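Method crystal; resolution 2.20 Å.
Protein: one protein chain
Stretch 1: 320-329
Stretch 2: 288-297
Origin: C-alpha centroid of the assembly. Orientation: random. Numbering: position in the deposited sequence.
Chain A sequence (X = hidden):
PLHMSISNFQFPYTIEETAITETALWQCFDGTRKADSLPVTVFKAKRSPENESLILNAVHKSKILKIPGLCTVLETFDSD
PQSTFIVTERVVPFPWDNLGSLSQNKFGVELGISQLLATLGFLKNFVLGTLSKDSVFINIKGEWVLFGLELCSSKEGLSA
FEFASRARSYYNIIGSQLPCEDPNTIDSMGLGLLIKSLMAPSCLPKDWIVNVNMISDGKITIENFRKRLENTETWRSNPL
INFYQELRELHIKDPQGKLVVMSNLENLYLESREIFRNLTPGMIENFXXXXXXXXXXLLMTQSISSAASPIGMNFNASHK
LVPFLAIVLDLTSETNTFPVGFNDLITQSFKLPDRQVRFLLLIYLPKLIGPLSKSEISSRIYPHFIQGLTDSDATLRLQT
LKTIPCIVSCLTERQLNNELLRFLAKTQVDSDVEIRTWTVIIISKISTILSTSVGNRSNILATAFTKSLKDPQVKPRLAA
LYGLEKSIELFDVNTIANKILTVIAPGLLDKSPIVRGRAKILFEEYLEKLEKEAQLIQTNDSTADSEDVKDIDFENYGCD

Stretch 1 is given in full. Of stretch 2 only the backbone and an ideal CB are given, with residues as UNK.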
ATOM      1  N   LYS A 320      -0.364  22.126   0.120  1.00 27.70           N
ATOM      2  CA  LYS A 320      -0.271  20.785  -0.431  1.00 29.96           C
ATOM      3  C   LYS A 320      -0.285  19.685   0.655  1.00 28.27           C
ATOM      4  O   LYS A 320      -0.311  18.503   0.333  1.00 25.73           O
ATOM      5  CB  LYS A 320       0.963  20.642  -1.347  1.00 28.66           C
ATOM      6  CG  LYS A 320       0.933  21.539  -2.554  1.00 28.24           C
ATOM      7  CD  LYS A 320      -0.290  21.243  -3.421  1.00 30.90           C
ATOM      8  CE  LYS A 320      -0.046  21.681  -4.856  1.00 31.58           C
ATOM      9  NZ  LYS A 320      -1.311  21.517  -5.647  1.00 33.61           N
ATOM     10  N   LEU A 321      -0.268  20.082   1.930  1.00 29.45           N
ATOM     11  CA  LEU A 321      -0.249  19.097   3.031  1.00 29.92           C
ATOM     12  C   LEU A 321      -1.412  18.117   3.012  1.00 27.30           C
ATOM     13  O   LEU A 321      -1.207  16.928   3.013  1.00 29.68           O
ATOM     14  CB  LEU A 321      -0.209  19.797   4.373  1.00 32.42           C
ATOM     15  CG  LEU A 321       1.108  20.534   4.611  1.00 32.55           C
ATOM     16  CD1 LEU A 321       0.861  21.521   5.752  1.00 33.72           C
ATOM     17  CD2 LEU A 321       2.194  19.539   4.940  1.00 35.10           C
ATOM     18  N   VAL A 322      -2.624  18.636   3.013  1.00 29.22           N
ATOM     19  CA  VAL A 322      -3.858  17.839   2.897  1.00 28.74           C
ATOM     20  C   VAL A 322      -3.909  17.006   1.613  1.00 27.54           C
ATOM     21  O   VAL A 322      -4.113  15.808   1.680  1.00 27.97           O
ATOM     22  CB  VAL A 322      -5.116  18.738   3.130  1.00 29.34           C
ATOM     23  CG1 VAL A 322      -6.433  17.999   2.899  1.00 29.71           C
ATOM     24  CG2 VAL A 322      -5.089  19.263   4.548  1.00 27.80           C
ATOM     25  N   PRO A 323      -3.691  17.615   0.427  1.00 28.23           N
ATOM     26  CA  PRO A 323      -3.833  16.735  -0.764  1.00 27.58           C
ATOM     27  C   PRO A 323      -2.805  15.618  -0.861  1.00 25.28           C
ATOM     28  O   PRO A 323      -3.185  14.498  -1.148  1.00 24.78           O
ATOM     29  CB  PRO A 323      -3.734  17.681  -1.969  1.00 28.88           C
ATOM     30  CG  PRO A 323      -3.746  19.068  -1.402  1.00 32.21           C
ATOM     31  CD  PRO A 323      -3.458  19.020   0.082  1.00 28.71           C
ATOM     32  N   PHE A 324      -1.519  15.912  -0.605  1.00 24.50           N
ATOM     33  CA  PHE A 324      -0.472  14.920  -0.687  1.00 24.24           C
ATOM     34  C   PHE A 324      -0.685  13.833   0.371  1.00 24.27           C
ATOM     35  O   PHE A 324      -0.491  12.661   0.097  1.00 25.03           O
ATOM     36  CB  PHE A 324       0.962  15.524  -0.460  1.00 22.72           C
ATOM     37  CG  PHE A 324       1.450  16.464  -1.565  1.00 22.81           C
ATOM     38  CD1 PHE A 324       0.647  16.808  -2.658  1.00 20.89           C
ATOM     39  CD2 PHE A 324       2.725  17.057  -1.464  1.00 22.11           C
ATOM     40  CE1 PHE A 324       1.106  17.669  -3.686  1.00 20.35           C
ATOM     41  CE2 PHE A 324       3.193  17.919  -2.453  1.00 21.76           C
ATOM     42  CZ  PHE A 324       2.379  18.248  -3.559  1.00 22.12           C
ATOM     43  N   LEU A 325      -1.055  14.218   1.580  1.00 23.06           N
ATOM     44  CA  LEU A 325      -1.180  13.218   2.674  1.00 21.62           C
ATOM     45  C   LEU A 325      -2.377  12.333   2.328  1.00 22.78           C
ATOM     46  O   LEU A 325      -2.398  11.124   2.669  1.00 25.46           O
ATOM     47  CB  LEU A 325      -1.457  13.935   3.972  1.00 22.40           C
ATOM     48  CG  LEU A 325      -0.690  13.765   5.271  1.00 28.10           C
ATOM     49  CD1 LEU A 325      -1.492  14.387   6.410  1.00 30.50           C
ATOM     50  CD2 LEU A 325      -0.341  12.317   5.627  1.00 27.68           C
ATOM     51  N   ALA A 326      -3.384  12.907   1.661  1.00 22.10           N
ATOM     52  CA  ALA A 326      -4.582  12.122   1.234  1.00 23.48           C
ATOM     53  C   ALA A 326      -4.171  11.017   0.258  1.00 25.73           C
ATOM     54  O   ALA A 326      -4.599   9.842   0.374  1.00 31.10           O
ATOM     55  CB  ALA A 326      -5.688  13.034   0.639  1.00 22.29           C
ATOM     56  N   ILE A 327      -3.246  11.345  -0.633  1.00 25.01           N
ATOM     57  CA  ILE A 327      -2.737  10.362  -1.561  1.00 25.15           C
ATOM     58  C   ILE A 327      -2.007   9.278  -0.823  1.00 28.84           C
ATOM     59  O   ILE A 327      -2.115   8.094  -1.154  1.00 29.90           O
ATOM     60  CB  ILE A 327      -1.758  11.027  -2.526  1.00 27.14           C
ATOM     61  CG1 ILE A 327      -2.333  12.348  -3.062  1.00 35.95           C
ATOM     62  CG2 ILE A 327      -1.284  10.120  -3.622  1.00 23.69           C
ATOM     63  CD1 ILE A 327      -3.398  12.204  -4.105  1.00 40.01           C
ATOM     64  N   VAL A 328      -1.190   9.665   0.150  1.00 28.60           N
ATOM     65  CA  VAL A 328      -0.340   8.691   0.774  1.00 27.90           C
ATOM     66  C   VAL A 328      -1.257   7.731   1.583  1.00 26.77           C
ATOM     67  O   VAL A 328      -1.079   6.511   1.533  1.00 25.24           O
ATOM     68  CB  VAL A 328       0.730   9.378   1.644  1.00 26.94           C
ATOM     69  CG1 VAL A 328       1.154   8.493   2.789  1.00 27.80           C
ATOM     70  CG2 VAL A 328       1.947   9.736   0.815  1.00 29.09           C
ATOM     71  N   LEU A 329      -2.208   8.299   2.315  1.00 28.68           N
ATOM     72  CA  LEU A 329      -3.093   7.508   3.205  1.00 28.97           C
ATOM     73  C   LEU A 329      -3.956   6.582   2.395  1.00 26.34           C
ATOM     74  O   LEU A 329      -4.141   5.434   2.791  1.00 25.40           O
ATOM     75  CB  LEU A 329      -4.031   8.377   4.057  1.00 27.24           C
ATOM     76  CG  LEU A 329      -3.410   9.235   5.136  1.00 31.39           C
ATOM     77  CD1 LEU A 329      -4.417  10.299   5.606  1.00 29.63           C
ATOM     78  CD2 LEU A 329      -2.913   8.305   6.233  1.00 28.60           C
ATOM     79  N   UNK A 288       6.723   5.778  -5.730  1.00 30.54           N
ATOM     80  CA  UNK A 288       5.872   6.950  -5.534  1.00 27.73           C
ATOM     81  C   UNK A 288       5.633   7.322  -4.053  1.00 28.39           C
ATOM     82  O   UNK A 288       5.888   8.468  -3.637  1.00 28.13           O
ATOM     83  CB  UNK A 288       4.524   6.703  -6.215  1.00 27.73           C
ATOM     84  N   UNK A 289       5.132   6.372  -3.263  1.00 24.75           N
ATOM     85  CA  UNK A 289       4.762   6.654  -1.870  1.00 24.03           C
ATOM     86  C   UNK A 289       5.923   7.172  -0.982  1.00 26.32           C
ATOM     87  O   UNK A 289       5.742   8.125  -0.236  1.00 30.06           O
ATOM     88  CB  UNK A 289       4.189   5.380  -1.246  1.00 24.03           C
ATOM     89  N   UNK A 290       7.083   6.487  -0.985  1.00 27.39           N
ATOM     90  CA  UNK A 290       8.164   6.959  -0.180  1.00 26.09           C
ATOM     91  C   UNK A 290       8.684   8.320  -0.623  1.00 28.28           C
ATOM     92  O   UNK A 290       9.033   9.108   0.246  1.00 27.31           O
ATOM     93  CB  UNK A 290       9.298   5.932  -0.198  1.00 26.09           C
ATOM     94  N   UNK A 291       8.725   8.617  -1.927  1.00 25.77           N
ATOM     95  CA  UNK A 291       9.092   9.982  -2.361  1.00 27.12           C
ATOM     96  C   UNK A 291       8.093  11.062  -1.912  1.00 31.73           C
ATOM     97  O   UNK A 291       8.513  12.132  -1.412  1.00 32.51           O
ATOM     98  CB  UNK A 291       9.211  10.017  -3.886  1.00 27.12           C
ATOM     99  N   UNK A 292       6.784  10.803  -2.058  1.00 25.24           N
ATOM    100  CA  UNK A 292       5.793  11.733  -1.495  1.00 25.93           C
ATOM    101  C   UNK A 292       5.983  11.922  -0.023  1.00 23.02           C
ATOM    102  O   UNK A 292       5.970  13.030   0.481  1.00 22.86           O
ATOM    103  CB  UNK A 292       4.370  11.239  -1.763  1.00 25.93           C
ATOM    104  N   UNK A 293       6.098  10.820   0.684  1.00 26.36           N
ATOM    105  CA  UNK A 293       6.291  10.890   2.129  1.00 28.66           C
ATOM    106  C   UNK A 293       7.466  11.805   2.456  1.00 28.55           C
ATOM    107  O   UNK A 293       7.327  12.698   3.280  1.00 34.61           O
ATOM    108  CB  UNK A 293       6.520   9.495   2.713  1.00 28.66           C
ATOM    109  N   UNK A 294       8.590  11.642   1.770  1.00 30.31           N
ATOM    110  CA  UNK A 294       9.730  12.545   1.973  1.00 31.64           C
ATOM    111  C   UNK A 294       9.360  14.006   1.742  1.00 30.34           C
ATOM    112  O   UNK A 294       9.778  14.903   2.495  1.00 29.48           O
ATOM    113  CB  UNK A 294      10.880  12.156   1.042  1.00 31.64           C
ATOM    114  N   UNK A 295       8.592  14.268   0.675  1.00 30.48           N
ATOM    115  CA  UNK A 295       8.231  15.665   0.377  1.00 26.99           C
ATOM    116  C   UNK A 295       7.274  16.204   1.401  1.00 27.45           C
ATOM    117  O   UNK A 295       7.389  17.363   1.782  1.00 30.19           O
ATOM    118  CB  UNK A 295       7.613  15.786  -1.018  1.00 26.99           C
ATOM    119  N   UNK A 296       6.385  15.340   1.909  1.00 25.73           N
ATOM    120  CA  UNK A 296       5.464  15.715   2.971  1.00 26.91           C
ATOM    121  C   UNK A 296       6.165  16.117   4.284  1.00 32.81           C
ATOM    122  O   UNK A 296       5.783  17.123   4.931  1.00 29.08           O
ATOM    123  CB  UNK A 296       4.507  14.552   3.238  1.00 26.91           C
ATOM    124  N   UNK A 297       7.159  15.333   4.694  1.00 36.01           N
ATOM    125  CA  UNK A 297       7.926  15.665   5.920  1.00 36.18           C
ATOM    126  C   UNK A 297       8.573  17.037   5.778  1.00 36.44           C
ATOM    127  O   UNK A 297       8.495  17.857   6.698  1.00 39.11           O
ATOM    128  CB  UNK A 297       8.997  14.608   6.199  1.00 36.18           C
TER

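Positions 288 to 297 form one helical stretch. It runs roughly antiparallel to helix 321-329, at 149°, with 9.9 Å between axes. Stretch 1 offers mainly apolar side chains to it: L321, F324, I327 and V328.

Position 288 has nothing of stretch 1 within 5.5 Å of its ideal CB. Many residues would suit. It is I288, which makes no contact here.

At position 289 CA-to-CB points sideways, and the ideal CB lies 5.3 Å from V328 CG2. An aliphatic residue of moderate size fits. It is I289, whose carbonyl O lies 4.3 Å from V328 CG2.

Position 290 points away. Its backbone N has no bond to the turn before, so a residue without an amide hydrogen is possible. It is P290, at the kink.

Position 291 is out of reach of stretch 1, and a polar residue would do. It is E291; OE2 is hydrogen-bonded elsewhere in the structure.

Position 292 points toward stretch 1. Its ideal CB is 3.8 Å from V328 CG2 and 5.4 Å from F324 O. The neighbours are apolar, so leucine, isoleucine or methionine would suit. It is L292. Its CD1 lies 3.6 Å from V328 CG2 and 3.7 Å from I327 CB, while its CD2 lies 3.6 Å from F324 CB. CD1 also lies 3.6 Å from F324 O, so both methyls meet F324. Its chi1 of -124° falls between wells.

Position 293 points sideways, its ideal CB 5.0 Å from V328 CG2. A small residue such as alanine, serine or cysteine would fit. It is C293, with SG 3.8 Å from V328 CG2.

Position 294 is out of reach, so a polar or charged residue is suitable. It is E294.

Position 295 points toward stretch 1, with its ideal CB 5.1 Å from F324 CD2. Valine, leucine or isoleucine could meet the ring. It is I295. Its CG2 packs at the ring edge, 4.1 Å from F324 CE2.

Position 296 points sideways, its ideal CB 5.2 Å from F324 CB. A longer aliphatic chain could bring its end nearer to stretch 1. It is I296, whose end does come nearer. CG1 lies 3.7 Å from F324 CB. CD1 reaches on to 3.7 Å from L325 CA and 3.8 Å from V328 CG2. With I289, L292 and C293, it forms the hole that takes V328 as a knob.

Position 297 points away, and a polar residue is expected to be tolerated. It is K297, whose NZ forms a salt bridge with E294 OE2 at 3.4 Å, including a weak hydrogen bond.

Stretch 2 288-297: IIPELCEIIK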
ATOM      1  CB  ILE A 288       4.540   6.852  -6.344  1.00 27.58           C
ATOM      2  CG1 ILE A 288       4.830   6.748  -7.837  1.00 27.36           C
ATOM      3  CG2 ILE A 288       3.673   8.045  -6.065  1.00 29.81           C
ATOM      4  CD1 ILE A 288       3.617   6.436  -8.706  1.00 28.01           C
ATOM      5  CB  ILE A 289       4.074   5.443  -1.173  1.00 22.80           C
ATOM      6  CG1 ILE A 289       2.629   5.196  -1.698  1.00 23.46           C
ATOM      7  CG2 ILE A 289       3.940   5.713   0.287  1.00 22.54           C
ATOM      8  CD1 ILE A 289       2.037   3.886  -1.190  1.00 19.33           C
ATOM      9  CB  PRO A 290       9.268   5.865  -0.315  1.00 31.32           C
ATOM     10  CG  PRO A 290       8.748   4.827  -1.227  1.00 31.71           C
ATOM     11  CD  PRO A 290       7.372   5.219  -1.693  1.00 28.55           C
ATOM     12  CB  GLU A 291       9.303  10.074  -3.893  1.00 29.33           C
ATOM     13  CG  GLU A 291      10.401   9.165  -4.444  1.00 27.44           C
ATOM     14  CD  GLU A 291      11.831   9.552  -4.020  1.00 34.57           C
ATOM     15  OE1 GLU A 291      12.034  10.397  -3.097  1.00 39.41           O
ATOM     16  OE2 GLU A 291      12.778   9.012  -4.629  1.00 37.46           O
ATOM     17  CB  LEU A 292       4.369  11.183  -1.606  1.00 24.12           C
ATOM     18  CG  LEU A 292       3.351  12.045  -2.325  1.00 27.16           C
ATOM     19  CD1 LEU A 292       1.903  11.537  -2.288  1.00 25.37           C
ATOM     20  CD2 LEU A 292       3.485  13.557  -2.050  1.00 26.38           C
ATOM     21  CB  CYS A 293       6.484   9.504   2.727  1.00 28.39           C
ATOM     22  SG  CYS A 293       4.960   8.505   2.754  1.00 34.25           S
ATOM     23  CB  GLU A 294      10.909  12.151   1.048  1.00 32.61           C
ATOM     24  CG  GLU A 294      11.780  11.052   1.619  1.00 39.58           C
ATOM     25  CD  GLU A 294      12.250  11.427   3.014  1.00 42.38           C
ATOM     26  OE1 GLU A 294      12.790  12.560   3.180  1.00 44.38           O
ATOM     27  OE2 GLU A 294      12.024  10.607   3.934  1.00 45.64           O
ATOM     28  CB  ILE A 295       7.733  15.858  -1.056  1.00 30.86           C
ATOM     29  CG1 ILE A 295       8.949  15.792  -1.982  1.00 31.79           C
ATOM     30  CG2 ILE A 295       7.041  17.243  -1.211  1.00 27.81           C
ATOM     31  CD1 ILE A 295       8.716  14.947  -3.220  1.00 36.91           C
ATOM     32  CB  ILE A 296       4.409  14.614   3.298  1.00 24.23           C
ATOM     33  CG1 ILE A 296       3.360  14.510   2.164  1.00 22.40           C
ATOM     34  CG2 ILE A 296       3.697  14.970   4.588  1.00 24.23           C
ATOM     35  CD1 ILE A 296       2.523  13.246   2.196  1.00 19.34           C
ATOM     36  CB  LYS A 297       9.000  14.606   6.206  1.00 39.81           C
ATOM     37  CG  LYS A 297       8.432  13.243   6.556  1.00 44.74           C
ATOM     38  CD  LYS A 297       9.503  12.155   6.528  1.00 51.34           C
ATOM     39  CE  LYS A 297       8.880  10.782   6.801  1.00 53.83           C
ATOM     40  NZ  LYS A 297       9.554   9.686   6.032  1.00 56.26           N
TER
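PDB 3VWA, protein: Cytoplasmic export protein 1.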